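Local coordinates for protein mannitol dehydrogenase (Pseudomonas fluorescens, PDB 1LJ8) that probably catalyses the NAD-dependent oxidation of mannitol at its second carbon, giving fructose, as a long-chain dehydrogenase, at residues Asp190-His194 / Pro383-Val387. Sequence-based numbering, arbitrary orientation.
Sequences DNLPH and PKFTV. With NAD (nicotinamide-adenine-dinucleotide), chain B.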
ATOM      1  N   ASP A 190       1.004   0.354  -5.736  1.00 11.19           N
ATOM      2  CA  ASP A 190       1.479  -0.125  -4.435  1.00 11.49           C
ATOM      3  C   ASP A 190       2.786   0.540  -3.994  1.00 11.62           C
ATOM      4  O   ASP A 190       3.519   1.103  -4.807  1.00 11.62           O
ATOM      5  CB  ASP A 190       1.675  -1.660  -4.463  1.00 10.93           C
ATOM      6  CG  ASP A 190       0.330  -2.414  -4.441  1.00 10.16           C
ATOM      7  OD1 ASP A 190      -0.371  -2.273  -3.401  1.00 11.44           O
ATOM      8  OD2 ASP A 190       0.006  -3.158  -5.435  1.00 12.44           O
ATOM      9  N   ASN A 191       3.071   0.432  -2.701  1.00 12.16           N
ATOM     10  CA  ASN A 191       4.260   1.039  -2.116  1.00 11.97           C
ATOM     11  C   ASN A 191       5.517   0.204  -2.323  1.00 12.72           C
ATOM     12  O   ASN A 191       5.949  -0.481  -1.395  1.00 12.60           O
ATOM     13  CB  ASN A 191       4.033   1.199  -0.615  1.00 13.06           C
ATOM     14  CG  ASN A 191       3.035   2.281  -0.282  1.00 11.97           C
ATOM     15  OD1 ASN A 191       2.892   3.279  -1.011  1.00 13.73           O
ATOM     16  ND2 ASN A 191       2.408   2.146   0.884  1.00 13.41           N
ATOM     17  N   LEU A 192       6.115   0.294  -3.500  1.00 12.81           N
ATOM     18  CA  LEU A 192       7.369  -0.416  -3.791  1.00 14.11           C
ATOM     19  C   LEU A 192       8.219   0.694  -4.382  1.00 14.65           C
ATOM     20  O   LEU A 192       7.712   1.514  -5.135  1.00 14.01           O
ATOM     21  CB  LEU A 192       7.187  -1.525  -4.850  1.00 15.15           C
ATOM     22  CG  LEU A 192       6.623  -2.825  -4.237  1.00 16.57           C
ATOM     23  CD1 LEU A 192       5.083  -2.732  -4.146  1.00 19.74           C
ATOM     24  CD2 LEU A 192       7.019  -4.032  -5.136  1.00 19.20           C
ATOM     25  N   PRO A 193       9.518   0.707  -4.084  1.00 15.40           N
ATOM     26  CA  PRO A 193      10.369   1.773  -4.633  1.00 15.69           C
ATOM     27  C   PRO A 193      10.229   2.000  -6.159  1.00 15.65           C
ATOM     28  O   PRO A 193      10.119   3.145  -6.639  1.00 16.74           O
ATOM     29  CB  PRO A 193      11.760   1.308  -4.221  1.00 15.17           C
ATOM     30  CG  PRO A 193      11.526   0.698  -2.871  1.00 16.58           C
ATOM     31  CD  PRO A 193      10.241  -0.093  -3.071  1.00 14.86           C
ATOM     32  N   HIS A 194      10.317   0.923  -6.932  1.00 14.17           N
ATOM     33  CA  HIS A 194      10.158   1.022  -8.376  1.00 13.30           C
ATOM     34  C   HIS A 194       8.958   0.097  -8.673  1.00 13.23           C
ATOM     35  O   HIS A 194       9.127  -0.991  -9.221  1.00 13.40           O
ATOM     36  CB  HIS A 194      11.403   0.482  -9.113  1.00 15.75           C
ATOM     37  CG  HIS A 194      12.668   1.249  -8.824  1.00 18.84           C
ATOM     38  ND1 HIS A 194      13.900   0.853  -9.315  1.00 19.65           N
ATOM     39  CD2 HIS A 194      12.905   2.324  -8.026  1.00 18.42           C
ATOM     40  CE1 HIS A 194      14.843   1.643  -8.814  1.00 21.64           C
ATOM     41  NE2 HIS A 194      14.269   2.542  -8.030  1.00 16.82           N
ATOM     42  N   PRO A 383      11.221  -5.640   3.826  1.00 12.93           N
ATOM     43  CA  PRO A 383      12.158  -5.591   2.687  1.00 12.55           C
ATOM     44  C   PRO A 383      11.943  -4.415   1.747  1.00 13.87           C
ATOM     45  O   PRO A 383      12.841  -4.079   0.972  1.00 14.23           O
ATOM     46  CB  PRO A 383      11.955  -6.968   1.978  1.00 13.91           C
ATOM     47  CG  PRO A 383      10.499  -7.345   2.357  1.00 12.93           C
ATOM     48  CD  PRO A 383      10.437  -6.899   3.841  1.00 13.86           C
ATOM     49  N   LYS A 384      10.759  -3.795   1.794  1.00 12.94           N
ATOM     50  CA  LYS A 384      10.510  -2.625   0.960  1.00 13.10           C
ATOM     51  C   LYS A 384      10.844  -1.315   1.653  1.00 13.66           C
ATOM     52  O   LYS A 384      11.416  -0.417   1.038  1.00 15.96           O
ATOM     53  CB  LYS A 384       9.024  -2.530   0.564  1.00 14.47           C
ATOM     54  CG  LYS A 384       8.677  -3.245  -0.711  1.00 17.86           C
ATOM     55  CD  LYS A 384       8.871  -4.724  -0.599  1.00 16.83           C
ATOM     56  CE  LYS A 384       8.522  -5.399  -1.939  1.00 19.64           C
ATOM     57  NZ  LYS A 384       8.895  -6.832  -1.940  1.00 19.19           N
ATOM     58  N   PHE A 385      10.477  -1.218   2.933  1.00 12.63           N
ATOM     59  CA  PHE A 385      10.568   0.053   3.654  1.00 11.88           C
ATOM     60  C   PHE A 385      11.788   0.322   4.495  1.00 13.47           C
ATOM     61  O   PHE A 385      12.140   1.506   4.680  1.00 13.30           O
ATOM     62  CB  PHE A 385       9.395   0.220   4.658  1.00 12.33           C
ATOM     63  CG  PHE A 385       8.003   0.106   4.065  1.00 13.61           C
ATOM     64  CD1 PHE A 385       6.889   0.033   4.931  1.00 12.75           C
ATOM     65  CD2 PHE A 385       7.771   0.106   2.664  1.00 12.61           C
ATOM     66  CE1 PHE A 385       5.554  -0.038   4.399  1.00 12.06           C
ATOM     67  CE2 PHE A 385       6.442   0.029   2.129  1.00 11.71           C
ATOM     68  CZ  PHE A 385       5.342  -0.039   2.996  1.00 11.38           C
ATOM     69  N   THR A 386      12.399  -0.752   5.003  1.00 12.48           N
ATOM     70  CA  THR A 386      13.460  -0.622   6.008  1.00 12.86           C
ATOM     71  C   THR A 386      14.775  -1.328   5.693  1.00 13.54           C
ATOM     72  O   THR A 386      15.858  -0.790   5.911  1.00 12.45           O
ATOM     73  CB  THR A 386      12.893  -1.159   7.326  1.00 14.14           C
ATOM     74  OG1 THR A 386      11.666  -0.462   7.598  1.00 11.87           O
ATOM     75  CG2 THR A 386      13.915  -1.030   8.492  1.00 13.93           C
ATOM     76  N   VAL A 387      14.681  -2.552   5.180  1.00 11.53           N
ATOM     77  CA  VAL A 387      15.898  -3.258   4.875  1.00 12.36           C
ATOM     78  C   VAL A 387      16.831  -2.531   3.891  1.00 12.60           C
ATOM     79  O   VAL A 387      18.045  -2.596   4.065  1.00 14.22           O
ATOM     80  CB  VAL A 387      15.588  -4.711   4.405  1.00 12.43           C
ATOM     81  CG1 VAL A 387      16.878  -5.429   4.004  1.00 12.35           C
ATOM     82  CG2 VAL A 387      14.927  -5.492   5.556  1.00 13.29           C
TER
HETATM   83  PA  NAD B1500      -6.918  -2.757   2.216  1.00 13.45           P
HETATM   84  O1A NAD B1500      -6.626  -3.720   3.246  1.00 14.98           O
HETATM   85  O2A NAD B1500      -8.073  -1.817   2.283  1.00 12.44           O
HETATM   86  O5B NAD B1500      -7.086  -3.490   0.807  1.00 14.96           O
HETATM   87  C5B NAD B1500      -6.032  -4.381   0.326  1.00 16.33           C
HETATM   88  C4B NAD B1500      -6.699  -4.940  -0.948  1.00 17.10           C
HETATM   89  O4B NAD B1500      -5.702  -5.840  -1.587  1.00 17.37           O
HETATM   90  C3B NAD B1500      -7.916  -5.906  -0.722  1.00 16.09           C
HETATM   91  O3B NAD B1500      -8.814  -5.684  -1.824  1.00 16.04           O
HETATM   92  C2B NAD B1500      -7.262  -7.295  -0.733  1.00 18.74           C
HETATM   93  O2B NAD B1500      -8.176  -8.340  -1.043  1.00 20.22           O
HETATM   94  C1B NAD B1500      -6.252  -7.125  -1.852  1.00 16.89           C
HETATM   95  N9A NAD B1500      -5.172  -8.060  -1.855  1.00 16.81           N
HETATM   96  C8A NAD B1500      -4.324  -8.479  -0.850  1.00 16.37           C
HETATM   97  N7A NAD B1500      -3.422  -9.334  -1.277  1.00 16.65           N
HETATM   98  C5A NAD B1500      -3.703  -9.475  -2.627  1.00 16.72           C
HETATM   99  C6A NAD B1500      -3.049 -10.252  -3.590  1.00 15.10           C
HETATM  100  N6A NAD B1500      -1.980 -11.021  -3.379  1.00 17.97           N
HETATM  101  N1A NAD B1500      -3.546 -10.229  -4.886  1.00 15.92           N
HETATM  102  C2A NAD B1500      -4.652  -9.452  -5.225  1.00 17.07           C
HETATM  103  N3A NAD B1500      -5.304  -8.656  -4.291  1.00 18.60           N
HETATM  104  C4A NAD B1500      -4.781  -8.713  -2.996  1.00 17.29           C
HETATM  105  O3  NAD B1500      -5.576  -1.933   2.015  1.00 12.18           O
HETATM  106  PN  NAD B1500      -5.312  -0.446   1.464  1.00 12.57           P
HETATM  107  O1N NAD B1500      -5.267   0.481   2.599  1.00 13.89           O
HETATM  108  O2N NAD B1500      -6.298  -0.191   0.411  1.00 13.14           O
HETATM  109  O5D NAD B1500      -3.836  -0.546   0.918  1.00 11.96           O
HETATM  110  C5D NAD B1500      -3.614  -1.376  -0.214  1.00 11.80           C
HETATM  111  C4D NAD B1500      -2.300  -0.990  -0.737  1.00 12.93           C
HETATM  112  O4D NAD B1500      -2.267   0.317  -1.346  1.00 12.22           O
HETATM  113  C3D NAD B1500      -1.068  -1.025   0.239  1.00 13.01           C
HETATM  114  O3D NAD B1500      -0.614  -2.349   0.494  1.00 11.71           O
HETATM  115  C2D NAD B1500      -0.075  -0.089  -0.421  1.00 11.01           C
HETATM  116  O2D NAD B1500       0.754  -0.780  -1.347  1.00 10.34           O
HETATM  117  C1D NAD B1500      -0.982   0.959  -1.114  1.00 12.25           C
HETATM  118  N1N NAD B1500      -1.148   2.216  -0.360  1.00 11.57           N
HETATM  119  C2N NAD B1500      -1.943   2.371   0.791  1.00 10.99           C
HETATM  120  C3N NAD B1500      -1.918   3.584   1.430  1.00 13.12           C
HETATM  121  C7N NAD B1500      -2.754   3.757   2.712  1.00 13.05           C
HETATM  122  O7N NAD B1500      -2.554   4.784   3.378  1.00 10.18           O
HETATM  123  N7N NAD B1500      -3.583   2.820   3.122  1.00 10.98           N
HETATM  124  C4N NAD B1500      -1.067   4.690   0.942  1.00 13.42           C
HETATM  125  C5N NAD B1500      -0.307   4.491  -0.251  1.00 12.27           C
HETATM  126  C6N NAD B1500      -0.329   3.240  -0.931  1.00 10.18           C
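Lys384, in the last turn of helix 378-385, packs its aliphatic chain against the loop 190-194, running across it beside the side chain of Leu192. After a bend at chi2 (65°), chi3 and chi4 are both t; CE thus lies 3.8 Å from CD2 of Leu192, CG sits 4.2 Å from CD of Pro193, and NZ continues to a salt bridge with Asp140. Phe385, with chi1 at -56°, brings its ring edge to Asn191, where CE2 is 3.6 Å from O and 3.8 Å from CB. Asn191 O, lying near the ring plane, is buried without a hydrogen-bonding partner. The loop follows strand 185-188 of the Rossmann domain, so this van der Waals packing, without hydrogen bonds between the two segments, joins the cofactor-binding domain to the helical C-terminal domain. Asn191 centres an inverse gamma turn, closed by a weak 3.0 Å bond from Leu192 N to Asp190 O. The Asn191 side chain hydrogen-bonds to Lys295 and Glu133, while Asn191 N donates to NAD O2D (2.9 Å), a ribose hydroxyl that itself donates to Asp190 OD1 at 2.8 Å.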